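PDB 2V0X: lamina-associated polypeptide 2 isoforms alpha/zeta, which forms a dimer as a component of the nuclear lamina and probably links lamin A with chromatin. Local coordinates for residues R52-V57 with S113-A118; C59-S64 with A124-F129. The protein carries 2 engineered substitutions. All coordinates share one frame; numbering follows the deposited sequence.

Both contacts tie the loop between helix 35-46 and helix 66-72 to the long helix 100-146 of the dimerization domain. The centres of contact 1 and contact 2 lie about 15 Å apart. Loop and helix run the same way: residues 52-57 meet the helix at 113-118, and residues 59-64 reach it farther along, at 124-129. Contact 1, its centre about 5 Å from the centre of the chain, is a small apolar touch with one bridging water. Contact 2, its centre about 14 Å from that of the chain, is a polar and aromatic grip on one histidine. At each site helix 152-196 adds side chains and the second subunit packs against residues of the helix segment, which places both beside the dimer interface.

Contact 1 (R52-V57 with S113-A118); sequences RQLPSV and SYEAAA
Along helix 100-146 of the LAP2alpha dimerization domain, the loop after helix 35-46 is laid across the surface, extended over residues 52-56, and L54 is the loop residue that packs against it. One methyl, CD1, makes nearly all of the touch. L54 CD1 sits 3.4 Å from the backbone N of A116 and 3.8 Å from A116 CB, and E115 CB is beside them, 3.7 Å from L54 CD1. In the leucine, CG is anti to the carbonyl carbon (chi1 -61°), and CD1, anti to CA, is extended toward the helix backbone. E115 runs the opposite way: its CG is anti to the backbone N (chi1 -169°), and the extended chain passes alongside L54 until OE2 stands 4.0 Å from L54 CB. No direct hydrogen bond joins the segments. A water bridges them instead, donating to E115 OE1 at 2.8 Å and accepting a longer bond from L54 N at 3.3 Å, so the carboxylate is tied to the loop backbone through solvent. L54 also touches C182 of helix 152-196, and A116 meets M179 and A183 there; the leucine thus spans two helices. From A117, the carbonyl oxygen bonds S180 OG of the second subunit.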
ATOM      1  N   ARG B  52       7.428  10.433 -10.438  1.00 48.02           N
ATOM      2  CA  ARG B  52       8.401   9.467 -10.942  1.00 51.79           C
ATOM      3  C   ARG B  52       7.791   8.075 -11.111  1.00 50.02           C
ATOM      4  O   ARG B  52       6.830   7.710 -10.435  1.00 50.62           O
ATOM      5  CB  ARG B  52       9.628   9.416 -10.011  1.00 60.07           C
ATOM      6  CG  ARG B  52      10.437   8.114 -10.051  1.00 70.33           C
ATOM      7  CD  ARG B  52      11.853   8.271  -9.488  1.00 66.48           C
ATOM      8  NE  ARG B  52      11.925   9.138  -8.309  1.00 61.52           N
ATOM      9  CZ  ARG B  52      11.448   8.835  -7.104  1.00 57.71           C
ATOM     10  NH1 ARG B  52      10.846   7.669  -6.883  1.00 45.11           N
ATOM     11  NH2 ARG B  52      11.587   9.704  -6.107  1.00 61.20           N
ATOM     12  N   GLN B  53       8.334   7.333 -12.063  1.00 48.93           N
ATOM     13  CA  GLN B  53       7.884   5.984 -12.370  1.00 48.90           C
ATOM     14  C   GLN B  53       8.135   5.062 -11.179  1.00 47.69           C
ATOM     15  O   GLN B  53       9.142   5.191 -10.485  1.00 49.73           O
ATOM     16  CB  GLN B  53       8.640   5.479 -13.598  1.00 50.90           C
ATOM     17  CG  GLN B  53       8.078   4.242 -14.236  1.00 56.72           C
ATOM     18  CD  GLN B  53       8.595   4.061 -15.644  1.00 59.83           C
ATOM     19  OE1 GLN B  53       7.825   4.078 -16.608  1.00 64.46           O
ATOM     20  NE2 GLN B  53       9.907   3.937 -15.779  1.00 64.99           N
ATOM     21  N   LEU B  54       7.230   4.118 -10.972  1.00 43.89           N
ATOM     22  CA  LEU B  54       7.334   3.175  -9.866  1.00 43.63           C
ATOM     23  C   LEU B  54       8.293   2.009 -10.095  1.00 41.41           C
ATOM     24  O   LEU B  54       8.342   1.452 -11.188  1.00 42.11           O
ATOM     25  CB  LEU B  54       5.949   2.610  -9.565  1.00 45.37           C
ATOM     26  CG  LEU B  54       4.911   3.655  -9.141  1.00 49.36           C
ATOM     27  CD1 LEU B  54       3.542   3.028  -9.045  1.00 50.80           C
ATOM     28  CD2 LEU B  54       5.325   4.260  -7.830  1.00 49.45           C
ATOM     29  N   PRO B  55       9.087   1.638  -9.075  1.00 37.97           N
ATOM     30  CA  PRO B  55      10.016   0.506  -9.232  1.00 35.79           C
ATOM     31  C   PRO B  55       9.219  -0.791  -9.407  1.00 33.97           C
ATOM     32  O   PRO B  55       8.106  -0.928  -8.888  1.00 33.28           O
ATOM     33  CB  PRO B  55      10.795   0.506  -7.915  1.00 35.29           C
ATOM     34  CG  PRO B  55       9.862   1.143  -6.956  1.00 36.10           C
ATOM     35  CD  PRO B  55       9.280   2.284  -7.766  1.00 36.76           C
ATOM     36  N   SER B  56       9.777  -1.723 -10.163  1.00 31.86           N
ATOM     37  CA  SER B  56       9.123  -2.994 -10.427  1.00 32.59           C
ATOM     38  C   SER B  56       9.312  -3.998  -9.287  1.00 38.50           C
ATOM     39  O   SER B  56      10.315  -3.975  -8.570  1.00 40.63           O
ATOM     40  CB  SER B  56       9.680  -3.589 -11.731  1.00 27.83           C
ATOM     41  OG  SER B  56       9.091  -4.842 -12.028  1.00 35.74           O
ATOM     42  N   VAL B  57       8.326  -4.870  -9.118  1.00 38.51           N
ATOM     43  CA  VAL B  57       8.386  -5.914  -8.095  1.00 35.87           C
ATOM     44  C   VAL B  57       8.291  -7.272  -8.788  1.00 34.15           C
ATOM     45  O   VAL B  57       8.365  -8.302  -8.134  1.00 36.38           O
ATOM     46  CB  VAL B  57       7.203  -5.811  -7.082  1.00 35.94           C
ATOM     47  CG1 VAL B  57       7.407  -4.666  -6.113  1.00 35.17           C
ATOM     48  CG2 VAL B  57       5.901  -5.666  -7.817  1.00 36.81           C
ATOM     49  N   SER B 113      -1.169   5.471  -8.167  1.00 23.65           N
ATOM     50  CA  SER B 113      -1.627   5.074  -6.838  1.00 24.03           C
ATOM     51  C   SER B 113      -2.047   3.600  -6.886  1.00 24.46           C
ATOM     52  O   SER B 113      -1.698   2.813  -6.013  1.00 26.93           O
ATOM     53  CB  SER B 113      -2.819   5.921  -6.391  1.00 31.00           C
ATOM     54  OG  SER B 113      -2.427   7.267  -6.143  1.00 45.25           O
ATOM     55  N   TYR B 114      -2.782   3.235  -7.927  1.00 23.76           N
ATOM     56  CA  TYR B 114      -3.257   1.870  -8.067  1.00 23.09           C
ATOM     57  C   TYR B 114      -2.086   0.909  -8.193  1.00 24.82           C
ATOM     58  O   TYR B 114      -2.031  -0.123  -7.517  1.00 28.99           O
ATOM     59  CB  TYR B 114      -4.171   1.735  -9.291  1.00 20.82           C
ATOM     60  CG  TYR B 114      -4.856   0.388  -9.418  1.00 20.47           C
ATOM     61  CD1 TYR B 114      -6.205   0.252  -9.121  1.00 21.29           C
ATOM     62  CD2 TYR B 114      -4.158  -0.747  -9.844  1.00 20.54           C
ATOM     63  CE1 TYR B 114      -6.852  -0.970  -9.242  1.00 22.18           C
ATOM     64  CE2 TYR B 114      -4.800  -1.999  -9.961  1.00 18.42           C
ATOM     65  CZ  TYR B 114      -6.150  -2.094  -9.660  1.00 19.10           C
ATOM     66  OH  TYR B 114      -6.824  -3.286  -9.770  1.00 27.08           O
ATOM     67  N   GLU B 115      -1.146   1.277  -9.054  1.00 23.57           N
ATOM     68  CA  GLU B 115       0.008   0.440  -9.327  1.00 24.28           C
ATOM     69  C   GLU B 115       0.893   0.253  -8.095  1.00 24.71           C
ATOM     70  O   GLU B 115       1.351  -0.843  -7.836  1.00 29.73           O
ATOM     71  CB  GLU B 115       0.819   1.012 -10.497  1.00 26.57           C
ATOM     72  CG  GLU B 115       1.869   0.042 -10.992  1.00 32.78           C
ATOM     73  CD  GLU B 115       2.842   0.641 -11.980  1.00 47.41           C
ATOM     74  OE1 GLU B 115       2.470   1.620 -12.660  1.00 45.41           O
ATOM     75  OE2 GLU B 115       3.981   0.129 -12.070  1.00 51.08           O
ATOM     76  N   ALA B 116       1.145   1.330  -7.354  1.00 21.55           N
ATOM     77  CA  ALA B 116       1.957   1.247  -6.140  1.00 20.18           C
ATOM     78  C   ALA B 116       1.291   0.304  -5.132  1.00 24.04           C
ATOM     79  O   ALA B 116       1.963  -0.533  -4.517  1.00 30.22           O
ATOM     80  CB  ALA B 116       2.157   2.649  -5.522  1.00 18.85           C
ATOM     81  N   ALA B 117      -0.033   0.407  -5.005  1.00 21.64           N
ATOM     82  CA  ALA B 117      -0.815  -0.443  -4.098  1.00 19.91           C
ATOM     83  C   ALA B 117      -0.799  -1.915  -4.523  1.00 23.15           C
ATOM     84  O   ALA B 117      -0.696  -2.825  -3.682  1.00 26.50           O
ATOM     85  CB  ALA B 117      -2.261   0.049  -4.050  1.00 18.43           C
ATOM     86  N   ALA B 118      -0.953  -2.148  -5.829  1.00 20.62           N
ATOM     87  CA  ALA B 118      -0.952  -3.498  -6.365  1.00 19.16           C
ATOM     88  C   ALA B 118       0.400  -4.166  -6.073  1.00 20.14           C
ATOM     89  O   ALA B 118       0.465  -5.373  -5.780  1.00 25.11           O
ATOM     90  CB  ALA B 118      -1.205  -3.461  -7.874  1.00 19.52           C
TER
HETATM   91  O   HOH W   1       4.605   3.443 -12.816  1.00 43.93           O

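Contact 2 (C59-S64 with A124-F129); sequences CRYPVS and AAHTAF
Between residues 59-64 and 124-129, H126 is the helix side chain that makes the contacts, and one hydrogen bond fixes its ring. H126 NE2 donates to the carbonyl oxygen P62 O at 2.7 Å, with an N-H...O angle of 151°. The acceptor lies nearly in the imidazole plane, whereas the nitrogen stands above the carbonyl plane, 41° out of it.

Aromatic contacts come from Y61. The phenol ring turns its edge to the imidazole face in a T-shaped pair, centroids 5.8 Å apart and planes at 70°; Y61 CD2 leads, 4.0 Å from both CB and CG of H126. Y61 CB makes an off-centre CH-pi contact, 4.2 Å from the imidazole centroid. In H126, CG lies beside the backbone N, which leans the ring back toward the N-terminal end of the helix.

Van der Waals contacts close round the imidazole: P62 CD lies 3.9 Å from H126 CE1, and V63 CG2 approaches the ring edge, 4.0 Å from H126 NE2. An alanine in place of the histidine would probably leave P62 O without this donor and the Y61 edge without a face to pack on.

Y61 also rests on I123 and V63 on Q122, both of helix 100-146. Y168 of helix 152-196 touches both Y61 and H126, and D175 of that helix bonds Y61 OH. F33 of the second subunit stacks on the H126 ring, so the histidine joins loop, helices and dimer partner.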
ATOM      1  N   CYS B  59      10.397  -9.112 -10.497  1.00 38.63           N
ATOM      2  CA  CYS B  59      11.488 -10.068 -10.290  1.00 42.39           C
ATOM      3  C   CYS B  59      11.628 -10.525  -8.859  1.00 38.71           C
ATOM      4  O   CYS B  59      11.972 -11.676  -8.600  1.00 39.06           O
ATOM      5  CB  CYS B  59      12.843  -9.495 -10.723  1.00 45.36           C
ATOM      6  SG  CYS B  59      13.008  -9.330 -12.486  1.00 47.39           S
ATOM      7  N   ARG B  60      11.442  -9.595  -7.936  1.00 34.13           N
ATOM      8  CA  ARG B  60      11.604  -9.903  -6.532  1.00 35.18           C
ATOM      9  C   ARG B  60      10.380 -10.532  -5.875  1.00 34.01           C
ATOM     10  O   ARG B  60      10.507 -11.370  -4.988  1.00 35.24           O
ATOM     11  CB  ARG B  60      12.070  -8.644  -5.786  1.00 46.06           C
ATOM     12  CG  ARG B  60      13.504  -8.245  -6.158  1.00 62.11           C
ATOM     13  CD  ARG B  60      13.857  -6.809  -5.777  1.00 68.41           C
ATOM     14  NE  ARG B  60      15.306  -6.636  -5.618  1.00 85.19           N
ATOM     15  CZ  ARG B  60      16.175  -6.439  -6.610  1.00 74.17           C
ATOM     16  NH1 ARG B  60      15.771  -6.380  -7.868  1.00 66.56           N
ATOM     17  NH2 ARG B  60      17.465  -6.305  -6.342  1.00 75.09           N
ATOM     18  N   TYR B  61       9.197 -10.187  -6.363  1.00 30.99           N
ATOM     19  CA  TYR B  61       7.971 -10.720  -5.795  1.00 27.76           C
ATOM     20  C   TYR B  61       7.016 -11.161  -6.886  1.00 29.76           C
ATOM     21  O   TYR B  61       5.885 -10.677  -6.966  1.00 29.55           O
ATOM     22  CB  TYR B  61       7.328  -9.639  -4.924  1.00 24.26           C
ATOM     23  CG  TYR B  61       8.270  -9.154  -3.847  1.00 21.20           C
ATOM     24  CD1 TYR B  61       8.953  -7.952  -3.982  1.00 19.84           C
ATOM     25  CD2 TYR B  61       8.465  -9.901  -2.682  1.00 20.05           C
ATOM     26  CE1 TYR B  61       9.798  -7.491  -2.977  1.00 23.27           C
ATOM     27  CE2 TYR B  61       9.313  -9.449  -1.679  1.00 18.64           C
ATOM     28  CZ  TYR B  61       9.967  -8.247  -1.829  1.00 24.35           C
ATOM     29  OH  TYR B  61      10.775  -7.791  -0.810  1.00 26.50           O
ATOM     30  N   PRO B  62       7.436 -12.152  -7.693  1.00 33.62           N
ATOM     31  CA  PRO B  62       6.644 -12.690  -8.798  1.00 36.86           C
ATOM     32  C   PRO B  62       5.326 -13.344  -8.361  1.00 38.34           C
ATOM     33  O   PRO B  62       5.255 -14.043  -7.345  1.00 37.16           O
ATOM     34  CB  PRO B  62       7.594 -13.718  -9.416  1.00 38.42           C
ATOM     35  CG  PRO B  62       8.305 -14.249  -8.208  1.00 37.69           C
ATOM     36  CD  PRO B  62       8.633 -12.985  -7.458  1.00 35.27           C
ATOM     37  N   VAL B  63       4.288 -13.128  -9.158  1.00 40.14           N
ATOM     38  CA  VAL B  63       2.987 -13.698  -8.881  1.00 41.64           C
ATOM     39  C   VAL B  63       2.425 -14.248 -10.195  1.00 44.18           C
ATOM     40  O   VAL B  63       2.763 -13.762 -11.280  1.00 46.51           O
ATOM     41  CB  VAL B  63       2.041 -12.652  -8.249  1.00 41.33           C
ATOM     42  CG1 VAL B  63       0.614 -13.187  -8.182  1.00 41.38           C
ATOM     43  CG2 VAL B  63       2.517 -12.314  -6.827  1.00 41.74           C
ATOM     44  N   SER B  64       1.607 -15.289 -10.092  1.00 45.06           N
ATOM     45  CA  SER B  64       1.006 -15.921 -11.249  1.00 48.97           C
ATOM     46  C   SER B  64      -0.484 -16.164 -11.053  1.00 47.39           C
ATOM     47  O   SER B  64      -0.997 -16.098  -9.924  1.00 47.40           O
ATOM     48  CB  SER B  64       1.697 -17.262 -11.530  1.00 60.61           C
ATOM     49  OG  SER B  64       3.079 -17.088 -11.798  1.00 75.17           O
ATOM     50  N   ALA B 124       2.947  -8.243  -0.056  1.00 28.70           N
ATOM     51  CA  ALA B 124       2.197  -8.783   1.089  1.00 28.01           C
ATOM     52  C   ALA B 124       1.878 -10.248   0.912  1.00 28.48           C
ATOM     53  O   ALA B 124       1.945 -11.020   1.880  1.00 29.16           O
ATOM     54  CB  ALA B 124       0.909  -7.990   1.354  1.00 27.31           C
ATOM     55  N   ALA B 125       1.487 -10.620  -0.311  1.00 28.28           N
ATOM     56  CA  ALA B 125       1.170 -12.009  -0.642  1.00 28.59           C
ATOM     57  C   ALA B 125       2.373 -12.898  -0.336  1.00 31.29           C
ATOM     58  O   ALA B 125       2.231 -13.984   0.225  1.00 35.81           O
ATOM     59  CB  ALA B 125       0.783 -12.140  -2.134  1.00 27.70           C
ATOM     60  N   HIS B 126       3.558 -12.444  -0.726  1.00 30.20           N
ATOM     61  CA  HIS B 126       4.767 -13.215  -0.461  1.00 29.10           C
ATOM     62  C   HIS B 126       5.031 -13.260   1.034  1.00 29.78           C
ATOM     63  O   HIS B 126       5.415 -14.291   1.566  1.00 32.47           O
ATOM     64  CB  HIS B 126       5.968 -12.632  -1.209  1.00 28.90           C
ATOM     65  CG  HIS B 126       6.036 -13.070  -2.633  1.00 30.10           C
ATOM     66  ND1 HIS B 126       6.849 -14.104  -3.055  1.00 31.22           N
ATOM     67  CD2 HIS B 126       5.338 -12.673  -3.724  1.00 30.08           C
ATOM     68  CE1 HIS B 126       6.640 -14.331  -4.341  1.00 30.58           C
ATOM     69  NE2 HIS B 126       5.731 -13.475  -4.769  1.00 30.28           N
ATOM     70  N   THR B 127       4.773 -12.149   1.712  1.00 30.72           N
ATOM     71  CA  THR B 127       4.975 -12.077   3.154  1.00 31.38           C
ATOM     72  C   THR B 127       4.084 -13.101   3.879  1.00 30.82           C
ATOM     73  O   THR B 127       4.556 -13.764   4.799  1.00 32.10           O
ATOM     74  CB  THR B 127       4.729 -10.644   3.688  1.00 35.00           C
ATOM     75  OG1 THR B 127       5.700  -9.764   3.109  1.00 30.86           O
ATOM     76  CG2 THR B 127       4.896 -10.583   5.202  1.00 48.74           C
ATOM     77  N   ALA B 128       2.829 -13.264   3.447  1.00 26.52           N
ATOM     78  CA  ALA B 128       1.947 -14.232   4.090  1.00 25.26           C
ATOM     79  C   ALA B 128       2.521 -15.640   3.901  1.00 28.48           C
ATOM     80  O   ALA B 128       2.651 -16.394   4.871  1.00 31.09           O
ATOM     81  CB  ALA B 128       0.507 -14.140   3.528  1.00 24.78           C
ATOM     82  N   PHE B 129       2.949 -15.947   2.674  1.00 30.87           N
ATOM     83  CA  PHE B 129       3.535 -17.243   2.369  1.00 30.64           C
ATOM     84  C   PHE B 129       4.758 -17.537   3.247  1.00 28.61           C
ATOM     85  O   PHE B 129       4.850 -18.593   3.848  1.00 30.99           O
ATOM     86  CB  PHE B 129       3.940 -17.332   0.893  1.00 32.54           C
ATOM     87  CG  PHE B 129       4.748 -18.558   0.570  1.00 36.46           C
ATOM     88  CD1 PHE B 129       4.142 -19.802   0.502  1.00 38.32           C
ATOM     89  CD2 PHE B 129       6.130 -18.473   0.405  1.00 39.67           C
ATOM     90  CE1 PHE B 129       4.901 -20.952   0.279  1.00 41.56           C
ATOM     91  CE2 PHE B 129       6.904 -19.610   0.184  1.00 40.98           C
ATOM     92  CZ  PHE B 129       6.292 -20.853   0.121  1.00 42.35           C
TER